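Local coordinates for protein NDP-N-acetyl-D-galactosaminuronic acid dehydrogenase (Methanosarcina mazei Go1, PDB 3G79) that probably oxidises UDP-N-acetyl-mannosamine to UDP-N-acetyl-mannosaminuronate, using two molecules of NAD+ per sugar, at residues 28-39 / 183-193. Residues are numbered along the deposited sequence; the frame is centred on the assembly and turned at random.
Sequences YVGIPAAVLFAD and VMVGRLLKNIR
The Pro32 ring is a blunt bump seated in a hollow walled by Leu188, Leu189 and Ile192: its CG meets Leu188 CD2 at 3.7 Å, while its CB faces Ile192 CD1 at 3.8 Å and, less closely, Leu189 CD1. One turn on, Leu36 drives a fork into helix 188-193. Its CD2 lies against Ile192 CD1 at 3.7 Å and also touches CG2; its CD1 sits over one face of the Arg193 guanidinium, 3.7 Å from NH2. Ile192 CD1 fits between Pro32 and Leu36, carried there by an extended chain (chi2 178°). Helix 30-39 follows strand 20-24 in the NAD-binding Rossmann domain, and Gly30 is probably the last glycine of its GxGxxG turn; helix 188-193 crosses it at -63°, the axes 10.0 Å apart. Cutting Leu36 back to an alanine is likely to open a gap beside Ile192 CD1 and let the Arg193 guanidinium shift. At the guanidinium edge a water modelled between Arg193 NH2 and Asp39 OD1 would bridge them, though both its bonds are too short to trust; Asp39 OD2 is salt-bridged to Lys83. Within that probable glycine turn, Val29 CG1 meets Val183 CG1 at 3.9 Å, and Val185 CG1 meets the Tyr28 ring obliquely.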
ATOM      1  N   TYR A  28      -0.356  29.428  14.325  1.00 40.70           N
ATOM      2  CA  TYR A  28       0.835  28.595  14.393  1.00 42.76           C
ATOM      3  C   TYR A  28       1.554  28.455  13.039  1.00 42.53           C
ATOM      4  O   TYR A  28       2.780  28.470  13.024  1.00 44.24           O
ATOM      5  CB  TYR A  28       0.667  27.280  15.208  1.00 45.30           C
ATOM      6  CG  TYR A  28      -0.295  26.227  14.683  1.00 61.27           C
ATOM      7  CD1 TYR A  28      -1.635  26.187  15.102  1.00 47.15           C
ATOM      8  CD2 TYR A  28       0.143  25.231  13.816  1.00 47.03           C
ATOM      9  CE1 TYR A  28      -2.534  25.206  14.616  1.00 61.33           C
ATOM     10  CE2 TYR A  28      -0.741  24.234  13.328  1.00 61.54           C
ATOM     11  CZ  TYR A  28      -2.075  24.242  13.730  1.00 47.36           C
ATOM     12  OH  TYR A  28      -2.924  23.269  13.249  1.00 61.53           O
ATOM     13  N   VAL A  29       0.809  28.426  11.924  1.00 40.26           N
ATOM     14  CA  VAL A  29       1.360  28.303  10.554  1.00 37.20           C
ATOM     15  C   VAL A  29       1.568  29.611   9.778  1.00 35.36           C
ATOM     16  O   VAL A  29       2.503  29.734   8.983  1.00 34.90           O
ATOM     17  CB  VAL A  29       0.492  27.371   9.653  1.00 36.83           C
ATOM     18  CG1 VAL A  29       0.712  25.923  10.005  1.00 44.32           C
ATOM     19  CG2 VAL A  29      -0.969  27.710   9.755  1.00 43.82           C
ATOM     20  N   GLY A  30       0.696  30.592   9.986  1.00 33.53           N
ATOM     21  CA  GLY A  30       0.778  31.803   9.197  1.00 31.34           C
ATOM     22  C   GLY A  30       1.929  32.685   9.651  1.00 30.76           C
ATOM     23  O   GLY A  30       2.483  33.457   8.848  1.00 30.44           O
ATOM     24  N   ILE A  31       2.303  32.600  10.927  1.00 29.84           N
ATOM     25  CA  ILE A  31       3.442  33.413  11.388  1.00 29.19           C
ATOM     26  C   ILE A  31       4.786  32.921  10.764  1.00 29.76           C
ATOM     27  O   ILE A  31       5.530  33.727  10.196  1.00 29.11           O
ATOM     28  CB  ILE A  31       3.525  33.521  12.912  1.00 27.69           C
ATOM     29  CG1 ILE A  31       2.157  33.938  13.478  1.00 40.32           C
ATOM     30  CG2 ILE A  31       4.675  34.472  13.293  1.00 39.75           C
ATOM     31  CD1 ILE A  31       2.136  34.626  14.873  1.00 27.13           C
ATOM     32  N   PRO A  32       5.088  31.599  10.841  1.00 30.83           N
ATOM     33  CA  PRO A  32       6.343  31.122  10.203  1.00 31.24           C
ATOM     34  C   PRO A  32       6.341  31.434   8.719  1.00 31.40           C
ATOM     35  O   PRO A  32       7.291  32.044   8.215  1.00 31.84           O
ATOM     36  CB  PRO A  32       6.312  29.596  10.450  1.00 31.17           C
ATOM     37  CG  PRO A  32       5.508  29.441  11.709  1.00 29.05           C
ATOM     38  CD  PRO A  32       4.388  30.487  11.516  1.00 31.04           C
ATOM     39  N   ALA A  33       5.249  31.056   8.053  1.00 31.21           N
ATOM     40  CA  ALA A  33       5.045  31.329   6.634  1.00 30.78           C
ATOM     41  C   ALA A  33       5.361  32.752   6.297  1.00 30.64           C
ATOM     42  O   ALA A  33       6.237  32.986   5.483  1.00 31.59           O
ATOM     43  CB  ALA A  33       3.629  30.975   6.199  1.00 31.19           C
ATOM     44  N   ALA A  34       4.677  33.705   6.932  1.00 30.75           N
ATOM     45  CA  ALA A  34       4.814  35.119   6.591  1.00 30.27           C
ATOM     46  C   ALA A  34       6.242  35.499   6.793  1.00 30.74           C
ATOM     47  O   ALA A  34       6.812  36.308   6.071  1.00 31.25           O
ATOM     48  CB  ALA A  34       3.965  35.973   7.483  1.00 30.52           C
ATOM     49  N   VAL A  35       6.846  34.869   7.772  1.00 31.13           N
ATOM     50  CA  VAL A  35       8.107  35.372   8.258  1.00 32.31           C
ATOM     51  C   VAL A  35       9.245  34.731   7.460  1.00 33.05           C
ATOM     52  O   VAL A  35      10.317  35.328   7.295  1.00 33.58           O
ATOM     53  CB  VAL A  35       8.111  35.206   9.793  1.00 32.95           C
ATOM     54  CG1 VAL A  35       9.386  34.701  10.316  1.00 29.98           C
ATOM     55  CG2 VAL A  35       7.616  36.503  10.472  1.00 27.97           C
ATOM     56  N   LEU A  36       8.965  33.554   6.890  1.00 32.49           N
ATOM     57  CA  LEU A  36       9.868  32.921   5.957  1.00 32.03           C
ATOM     58  C   LEU A  36       9.899  33.706   4.635  1.00 31.09           C
ATOM     59  O   LEU A  36      10.987  33.982   4.096  1.00 31.50           O
ATOM     60  CB  LEU A  36       9.426  31.475   5.721  1.00 33.10           C
ATOM     61  CG  LEU A  36      10.115  30.255   6.341  1.00 30.57           C
ATOM     62  CD1 LEU A  36      11.204  30.593   7.312  1.00 33.63           C
ATOM     63  CD2 LEU A  36       9.092  29.361   6.996  1.00 33.39           C
ATOM     64  N   PHE A  37       8.718  34.088   4.136  1.00 28.90           N
ATOM     65  CA  PHE A  37       8.623  34.941   2.952  1.00 27.79           C
ATOM     66  C   PHE A  37       9.446  36.215   3.156  1.00 28.14           C
ATOM     67  O   PHE A  37      10.199  36.605   2.273  1.00 29.36           O
ATOM     68  CB  PHE A  37       7.181  35.387   2.694  1.00 26.92           C
ATOM     69  CG  PHE A  37       6.263  34.321   2.148  1.00 29.35           C
ATOM     70  CD1 PHE A  37       6.679  33.452   1.131  1.00 25.21           C
ATOM     71  CD2 PHE A  37       4.935  34.249   2.609  1.00 25.10           C
ATOM     72  CE1 PHE A  37       5.790  32.484   0.621  1.00 29.50           C
ATOM     73  CE2 PHE A  37       4.040  33.306   2.103  1.00 29.28           C
ATOM     74  CZ  PHE A  37       4.472  32.402   1.116  1.00 24.96           C
ATOM     75  N   ALA A  38       9.311  36.860   4.319  1.00 26.99           N
ATOM     76  CA  ALA A  38       9.954  38.148   4.521  1.00 27.19           C
ATOM     77  C   ALA A  38      11.500  38.019   4.598  1.00 28.54           C
ATOM     78  O   ALA A  38      12.232  38.936   4.233  1.00 26.83           O
ATOM     79  CB  ALA A  38       9.352  38.899   5.754  1.00 26.40           C
ATOM     80  N   ASP A  39      11.986  36.855   5.027  1.00 30.96           N
ATOM     81  CA  ASP A  39      13.436  36.607   5.088  1.00 32.10           C
ATOM     82  C   ASP A  39      14.032  36.289   3.710  1.00 32.93           C
ATOM     83  O   ASP A  39      15.226  36.375   3.528  1.00 32.99           O
ATOM     84  CB  ASP A  39      13.765  35.456   6.069  1.00 31.81           C
ATOM     85  CG  ASP A  39      15.255  35.360   6.366  1.00 51.74           C
ATOM     86  OD1 ASP A  39      15.808  34.220   6.309  1.00 32.79           O
ATOM     87  OD2 ASP A  39      15.876  36.438   6.623  1.00 31.41           O
ATOM     88  N   VAL A 183       2.647  19.909   8.307  1.00 51.81           N
ATOM     89  CA  VAL A 183       3.473  20.656   9.224  1.00 53.33           C
ATOM     90  C   VAL A 183       3.171  20.115  10.628  1.00 55.37           C
ATOM     91  O   VAL A 183       2.065  19.588  10.861  1.00 56.06           O
ATOM     92  CB  VAL A 183       3.090  22.149   9.100  1.00 53.30           C
ATOM     93  CG1 VAL A 183       3.055  22.853  10.440  1.00 44.33           C
ATOM     94  CG2 VAL A 183       4.001  22.857   8.091  1.00 44.00           C
ATOM     95  N   MET A 184       4.145  20.193  11.547  1.00 56.03           N
ATOM     96  CA  MET A 184       3.842  20.027  12.985  1.00 56.47           C
ATOM     97  C   MET A 184       4.560  21.029  13.867  1.00 54.21           C
ATOM     98  O   MET A 184       5.673  21.466  13.549  1.00 52.87           O
ATOM     99  CB  MET A 184       4.013  18.583  13.508  1.00 59.00           C
ATOM    100  CG  MET A 184       5.152  17.758  12.910  1.00 73.94           C
ATOM    101  SD  MET A 184       5.389  16.127  13.712  1.00 63.06           S
ATOM    102  CE  MET A 184       6.300  16.603  15.200  1.00 73.83           C
ATOM    103  N   VAL A 185       3.894  21.404  14.965  1.00 53.44           N
ATOM    104  CA  VAL A 185       4.467  22.334  15.938  1.00 52.77           C
ATOM    105  C   VAL A 185       5.770  21.743  16.465  1.00 52.06           C
ATOM    106  O   VAL A 185       5.935  20.512  16.462  1.00 50.64           O
ATOM    107  CB  VAL A 185       3.502  22.675  17.087  1.00 52.93           C
ATOM    108  CG1 VAL A 185       2.420  23.630  16.597  1.00 69.63           C
ATOM    109  CG2 VAL A 185       2.886  21.403  17.682  1.00 70.05           C
ATOM    110  N   GLY A 186       6.696  22.616  16.875  1.00 52.06           N
ATOM    111  CA  GLY A 186       8.052  22.195  17.225  1.00 52.34           C
ATOM    112  C   GLY A 186       8.941  21.938  16.004  1.00 52.64           C
ATOM    113  O   GLY A 186      10.179  21.984  16.111  1.00 52.53           O
ATOM    114  N   ARG A 187       8.311  21.663  14.856  1.00 52.32           N
ATOM    115  CA  ARG A 187       9.021  21.415  13.598  1.00 52.75           C
ATOM    116  C   ARG A 187       8.547  22.352  12.447  1.00 51.07           C
ATOM    117  O   ARG A 187       8.553  21.954  11.276  1.00 50.40           O
ATOM    118  CB  ARG A 187       8.869  19.936  13.168  1.00 54.10           C
ATOM    119  CG  ARG A 187       9.490  18.832  14.076  1.00 72.26           C
ATOM    120  CD  ARG A 187       9.484  17.452  13.324  1.00 56.51           C
ATOM    121  NE  ARG A 187       9.550  16.249  14.169  1.00 72.64           N
ATOM    122  CZ  ARG A 187       9.145  15.024  13.798  1.00 58.38           C
ATOM    123  NH1 ARG A 187       8.627  14.800  12.593  1.00 72.58           N
ATOM    124  NH2 ARG A 187       9.260  14.002  14.641  1.00 72.71           N
ATOM    125  N   LEU A 188       8.124  23.575  12.784  1.00 49.60           N
ATOM    126  CA  LEU A 188       7.479  24.482  11.801  1.00 48.04           C
ATOM    127  C   LEU A 188       8.420  24.978  10.679  1.00 46.84           C
ATOM    128  O   LEU A 188       8.162  24.756   9.486  1.00 47.24           O
ATOM    129  CB  LEU A 188       6.773  25.666  12.491  1.00 47.08           C
ATOM    130  CG  LEU A 188       5.236  25.755  12.682  1.00 62.10           C
ATOM    131  CD1 LEU A 188       4.543  24.434  12.768  1.00 46.83           C
ATOM    132  CD2 LEU A 188       4.829  26.594  13.904  1.00 46.95           C
ATOM    133  N   LEU A 189       9.501  25.643  11.070  1.00 44.80           N
ATOM    134  CA  LEU A 189      10.469  26.153  10.123  1.00 43.27           C
ATOM    135  C   LEU A 189      11.038  25.119   9.142  1.00 43.32           C
ATOM    136  O   LEU A 189      11.132  25.415   7.950  1.00 42.90           O
ATOM    137  CB  LEU A 189      11.578  26.901  10.843  1.00 42.56           C
ATOM    138  CG  LEU A 189      11.338  28.383  11.080  1.00 34.34           C
ATOM    139  CD1 LEU A 189      10.057  28.632  11.825  1.00 43.00           C
ATOM    140  CD2 LEU A 189      12.528  29.032  11.823  1.00 43.10           C
ATOM    141  N   LYS A 190      11.397  23.921   9.604  1.00 43.65           N
ATOM    142  CA  LYS A 190      12.018  22.985   8.670  1.00 45.76           C
ATOM    143  C   LYS A 190      11.027  22.226   7.842  1.00 45.38           C
ATOM    144  O   LYS A 190      11.348  21.833   6.717  1.00 45.40           O
ATOM    145  CB  LYS A 190      13.075  22.035   9.288  1.00 48.28           C
ATOM    146  CG  LYS A 190      12.770  21.412  10.640  1.00 53.59           C
ATOM    147  CD  LYS A 190      14.096  21.109  11.363  1.00 51.27           C
ATOM    148  CE  LYS A 190      15.021  22.358  11.407  1.00 53.77           C
ATOM    149  NZ  LYS A 190      16.467  22.051  11.731  1.00 52.67           N
ATOM    150  N   ASN A 191       9.834  22.008   8.390  1.00 44.91           N
ATOM    151  CA  ASN A 191       8.751  21.402   7.605  1.00 44.80           C
ATOM    152  C   ASN A 191       8.450  22.244   6.357  1.00 44.16           C
ATOM    153  O   ASN A 191       8.502  21.745   5.241  1.00 44.69           O
ATOM    154  CB  ASN A 191       7.484  21.219   8.452  1.00 44.91           C
ATOM    155  CG  ASN A 191       7.581  20.051   9.431  1.00 48.79           C
ATOM    156  OD1 ASN A 191       6.642  19.799  10.167  1.00 44.34           O
ATOM    157  ND2 ASN A 191       8.701  19.341   9.431  1.00 44.27           N
ATOM    158  N   ILE A 192       8.157  23.527   6.556  1.00 42.47           N
ATOM    159  CA  ILE A 192       7.907  24.427   5.443  1.00 40.53           C
ATOM    160  C   ILE A 192       9.091  24.442   4.459  1.00 39.15           C
ATOM    161  O   ILE A 192       8.881  24.463   3.249  1.00 39.93           O
ATOM    162  CB  ILE A 192       7.620  25.859   5.931  1.00 40.42           C
ATOM    163  CG1 ILE A 192       6.488  25.864   6.983  1.00 38.87           C
ATOM    164  CG2 ILE A 192       7.356  26.795   4.730  1.00 38.89           C
ATOM    165  CD1 ILE A 192       6.188  27.186   7.544  1.00 39.47           C
ATOM    166  N   ARG A 193      10.319  24.420   4.978  1.00 36.60           N
ATOM    167  CA  ARG A 193      11.535  24.496   4.153  1.00 34.20           C
ATOM    168  C   ARG A 193      11.924  23.182   3.480  1.00 32.94           C
ATOM    169  O   ARG A 193      12.413  23.203   2.370  1.00 32.15           O
ATOM    170  CB  ARG A 193      12.745  24.915   4.991  1.00 33.25           C
ATOM    171  CG  ARG A 193      12.762  26.356   5.436  1.00 27.95           C
ATOM    172  CD  ARG A 193      13.866  26.632   6.486  1.00 32.83           C
ATOM    173  NE  ARG A 193      14.163  28.052   6.545  1.00 26.35           N
ATOM    174  CZ  ARG A 193      14.549  28.715   7.630  1.00 33.45           C
ATOM    175  NH1 ARG A 193      14.683  28.082   8.784  1.00 26.32           N
ATOM    176  NH2 ARG A 193      14.818  30.015   7.560  1.00 25.15           N
TER
HETATM  177  O   HOH W   1      15.058  31.904   6.082  1.00 25.74           O